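Local coordinates for fiber protein (Human adenovirus 16, PDB 3CNC) that forms the trimeric knob at the tip of the adenovirus fiber, the part that probably attaches the virus to the cell-surface receptor CD46, at residues Met187-Ser192 and Phe211-Ile216. Sequence-based numbering, arbitrary orientation.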
ATOM      1  N   MET A 187      12.594   0.265 -14.626  1.00 50.14           N
ATOM      2  CA  MET A 187      11.419   0.557 -13.813  1.00 50.14           C
ATOM      3  C   MET A 187      10.610   1.624 -14.545  1.00 50.14           C
ATOM      4  O   MET A 187      11.012   2.778 -14.598  1.00 50.14           O
ATOM      5  CB  MET A 187      11.853   1.059 -12.435  1.00 57.73           C
ATOM      6  CG  MET A 187      10.709   1.258 -11.453  1.00 57.73           C
ATOM      7  SD  MET A 187      11.318   1.432  -9.755  1.00 57.73           S
ATOM      8  CE  MET A 187      11.414   3.136  -9.603  1.00 57.73           C
ATOM      9  N   ASN A 188       9.476   1.242 -15.119  1.00 58.99           N
ATOM     10  CA  ASN A 188       8.655   2.198 -15.853  1.00 58.99           C
ATOM     11  C   ASN A 188       7.303   2.453 -15.222  1.00 58.99           C
ATOM     12  O   ASN A 188       6.654   1.537 -14.714  1.00 58.99           O
ATOM     13  CB  ASN A 188       8.440   1.736 -17.299  1.00 52.81           C
ATOM     14  CG  ASN A 188       9.738   1.578 -18.046  1.00 52.81           C
ATOM     15  OD1 ASN A 188      10.764   2.117 -17.639  1.00 52.81           O
ATOM     16  ND2 ASN A 188       9.704   0.847 -19.152  1.00 52.81           N
ATOM     17  N   PHE A 189       6.886   3.711 -15.258  1.00 52.46           N
ATOM     18  CA  PHE A 189       5.598   4.090 -14.716  1.00 52.46           C
ATOM     19  C   PHE A 189       4.821   4.801 -15.805  1.00 52.46           C
ATOM     20  O   PHE A 189       5.400   5.531 -16.616  1.00 52.46           O
ATOM     21  CB  PHE A 189       5.749   5.058 -13.543  1.00 42.81           C
ATOM     22  CG  PHE A 189       6.608   4.552 -12.435  1.00 42.81           C
ATOM     23  CD1 PHE A 189       7.987   4.664 -12.506  1.00 42.81           C
ATOM     24  CD2 PHE A 189       6.031   3.981 -11.304  1.00 42.81           C
ATOM     25  CE1 PHE A 189       8.793   4.219 -11.462  1.00 42.81           C
ATOM     26  CE2 PHE A 189       6.824   3.528 -10.245  1.00 42.81           C
ATOM     27  CZ  PHE A 189       8.204   3.645 -10.320  1.00 42.81           C
ATOM     28  N   SER A 190       3.518   4.568 -15.834  1.00 50.03           N
ATOM     29  CA  SER A 190       2.648   5.238 -16.782  1.00 50.03           C
ATOM     30  C   SER A 190       1.312   5.487 -16.081  1.00 50.03           C
ATOM     31  O   SER A 190       0.803   4.618 -15.372  1.00 50.03           O
ATOM     32  CB  SER A 190       2.441   4.410 -18.067  1.00 63.61           C
ATOM     33  OG  SER A 190       1.661   3.251 -17.855  1.00 63.61           O
ATOM     34  N   TRP A 191       0.785   6.696 -16.258  1.00 56.41           N
ATOM     35  CA  TRP A 191      -0.493   7.103 -15.680  1.00 56.41           C
ATOM     36  C   TRP A 191      -1.449   7.244 -16.845  1.00 56.41           C
ATOM     37  O   TRP A 191      -1.100   7.831 -17.863  1.00 56.41           O
ATOM     38  CB  TRP A 191      -0.371   8.461 -14.992  1.00 45.95           C
ATOM     39  CG  TRP A 191       0.472   8.467 -13.767  1.00 45.95           C
ATOM     40  CD1 TRP A 191       0.037   8.528 -12.480  1.00 45.95           C
ATOM     41  CD2 TRP A 191       1.904   8.498 -13.713  1.00 45.95           C
ATOM     42  NE1 TRP A 191       1.105   8.609 -11.623  1.00 45.95           N
ATOM     43  CE2 TRP A 191       2.265   8.591 -12.349  1.00 45.95           C
ATOM     44  CE3 TRP A 191       2.917   8.458 -14.682  1.00 45.95           C
ATOM     45  CZ2 TRP A 191       3.600   8.650 -11.924  1.00 45.95           C
ATOM     46  CZ3 TRP A 191       4.254   8.516 -14.261  1.00 45.95           C
ATOM     47  CH2 TRP A 191       4.580   8.612 -12.891  1.00 45.95           C
ATOM     48  N   SER A 192      -2.657   6.725 -16.698  1.00 63.76           N
ATOM     49  CA  SER A 192      -3.611   6.812 -17.788  1.00 63.76           C
ATOM     50  C   SER A 192      -4.911   7.515 -17.430  1.00 63.76           C
ATOM     51  O   SER A 192      -5.616   7.115 -16.501  1.00 63.76           O
ATOM     52  CB  SER A 192      -3.913   5.412 -18.314  1.00 71.45           C
ATOM     53  OG  SER A 192      -4.867   5.462 -19.353  1.00 71.45           O
ATOM     54  N   PHE A 211       1.249   7.585  -5.321  1.00 46.40           N
ATOM     55  CA  PHE A 211       0.993   6.199  -5.681  1.00 46.40           C
ATOM     56  C   PHE A 211       1.922   5.317  -4.827  1.00 46.40           C
ATOM     57  O   PHE A 211       3.128   5.577  -4.748  1.00 46.40           O
ATOM     58  CB  PHE A 211       1.260   5.946  -7.164  1.00 46.15           C
ATOM     59  CG  PHE A 211       1.069   4.508  -7.562  1.00 46.15           C
ATOM     60  CD1 PHE A 211      -0.188   3.917  -7.486  1.00 46.15           C
ATOM     61  CD2 PHE A 211       2.152   3.730  -7.957  1.00 46.15           C
ATOM     62  CE1 PHE A 211      -0.358   2.572  -7.792  1.00 46.15           C
ATOM     63  CE2 PHE A 211       1.992   2.378  -8.266  1.00 46.15           C
ATOM     64  CZ  PHE A 211       0.737   1.801  -8.183  1.00 46.15           C
ATOM     65  N   PHE A 212       1.366   4.290  -4.185  1.00 47.19           N
ATOM     66  CA  PHE A 212       2.163   3.394  -3.329  1.00 47.19           C
ATOM     67  C   PHE A 212       2.289   2.009  -3.959  1.00 47.19           C
ATOM     68  O   PHE A 212       1.351   1.521  -4.603  1.00 47.19           O
ATOM     69  CB  PHE A 212       1.512   3.248  -1.946  1.00 41.22           C
ATOM     70  CG  PHE A 212       1.030   4.549  -1.358  1.00 41.22           C
ATOM     71  CD1 PHE A 212      -0.313   4.717  -1.024  1.00 41.22           C
ATOM     72  CD2 PHE A 212       1.913   5.615  -1.158  1.00 41.22           C
ATOM     73  CE1 PHE A 212      -0.771   5.937  -0.498  1.00 41.22           C
ATOM     74  CE2 PHE A 212       1.467   6.831  -0.636  1.00 41.22           C
ATOM     75  CZ  PHE A 212       0.132   6.995  -0.308  1.00 41.22           C
ATOM     76  N   PHE A 213       3.439   1.369  -3.757  1.00 46.09           N
ATOM     77  CA  PHE A 213       3.665   0.046  -4.321  1.00 46.09           C
ATOM     78  C   PHE A 213       4.881  -0.612  -3.685  1.00 46.09           C
ATOM     79  O   PHE A 213       5.680   0.056  -3.031  1.00 46.09           O
ATOM     80  CB  PHE A 213       3.874   0.171  -5.838  1.00 40.28           C
ATOM     81  CG  PHE A 213       5.063   1.014  -6.210  1.00 40.28           C
ATOM     82  CD1 PHE A 213       6.259   0.420  -6.598  1.00 40.28           C
ATOM     83  CD2 PHE A 213       5.001   2.405  -6.124  1.00 40.28           C
ATOM     84  CE1 PHE A 213       7.379   1.195  -6.890  1.00 40.28           C
ATOM     85  CE2 PHE A 213       6.114   3.184  -6.411  1.00 40.28           C
ATOM     86  CZ  PHE A 213       7.304   2.580  -6.794  1.00 40.28           C
ATOM     87  N   SER A 214       5.011  -1.924  -3.872  1.00 43.57           N
ATOM     88  CA  SER A 214       6.156  -2.681  -3.342  1.00 43.57           C
ATOM     89  C   SER A 214       6.606  -3.729  -4.357  1.00 43.57           C
ATOM     90  O   SER A 214       5.815  -4.151  -5.198  1.00 43.57           O
ATOM     91  CB  SER A 214       5.791  -3.395  -2.039  1.00 54.35           C
ATOM     92  OG  SER A 214       5.658  -2.474  -0.980  1.00 54.35           O
ATOM     93  N   TYR A 215       7.865  -4.142  -4.274  1.00 44.58           N
ATOM     94  CA  TYR A 215       8.380  -5.160  -5.176  1.00 44.58           C
ATOM     95  C   TYR A 215       9.541  -5.928  -4.538  1.00 44.58           C
ATOM     96  O   TYR A 215      10.211  -5.397  -3.658  1.00 44.58           O
ATOM     97  CB  TYR A 215       8.801  -4.520  -6.514  1.00 38.97           C
ATOM     98  CG  TYR A 215       9.920  -3.498  -6.437  1.00 38.97           C
ATOM     99  CD1 TYR A 215      11.246  -3.896  -6.283  1.00 38.97           C
ATOM    100  CD2 TYR A 215       9.653  -2.129  -6.566  1.00 38.97           C
ATOM    101  CE1 TYR A 215      12.281  -2.963  -6.269  1.00 38.97           C
ATOM    102  CE2 TYR A 215      10.684  -1.181  -6.548  1.00 38.97           C
ATOM    103  CZ  TYR A 215      11.990  -1.603  -6.408  1.00 38.97           C
ATOM    104  OH  TYR A 215      13.016  -0.685  -6.458  1.00 38.97           O
ATOM    105  N   ILE A 216       9.752  -7.179  -4.957  1.00 45.40           N
ATOM    106  CA  ILE A 216      10.847  -8.006  -4.426  1.00 45.40           C
ATOM    107  C   ILE A 216      12.143  -7.352  -4.890  1.00 45.40           C
ATOM    108  O   ILE A 216      12.302  -7.060  -6.082  1.00 45.40           O
ATOM    109  CB  ILE A 216      10.831  -9.462  -4.992  1.00 47.68           C
ATOM    110  CG1 ILE A 216       9.436 -10.099  -4.862  1.00 47.68           C
ATOM    111  CG2 ILE A 216      11.874 -10.299  -4.273  1.00 47.68           C
ATOM    112  CD1 ILE A 216       8.849  -9.998  -3.516  1.00 47.68           C
TER
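Met187 and Phe189 reach across the core of the knob's antiparallel β-sandwich to Tyr215 and Phe213, joining strand 185-194 of one sheet to strand 211-216 of the other. The nearest CA atoms, those of Met187 and Tyr215, stand 10.8 Å apart, too far for backbone pairing, so the two segments meet through their side chains. Met187 runs out with CG anti to its backbone nitrogen (chi1 -174°) and bends at chi3. This places SD 4.2 Å from CE2 of Tyr215, in an oblique Met-aromatic contact that lies 54° off the ring normal. The terminal CE swings toward Phe189 and meets the edge of its ring, in the plane. Tyr215 crosses the methionine at roughly a right angle, and its OH is hydrogen-bonded to the carbonyl oxygen of Phe130. Two residues on, Phe189 points the same way into the core, where Leu55 and Ile68 of the facing sheet and Val172 of its own sheet also pack on it. Its ring forms an offset edge-to-face pair with Phe213, with planes at 70° and centroids 5.5 Å apart. Phe213 also borders the trimer interface, where Phe212 of a neighbouring subunit packs against it. The offset brings Phe189 in at a slant to the end of the Phe213 ring rather than over its centre, with CE2 of Phe189 3.6 Å from CZ of Phe213.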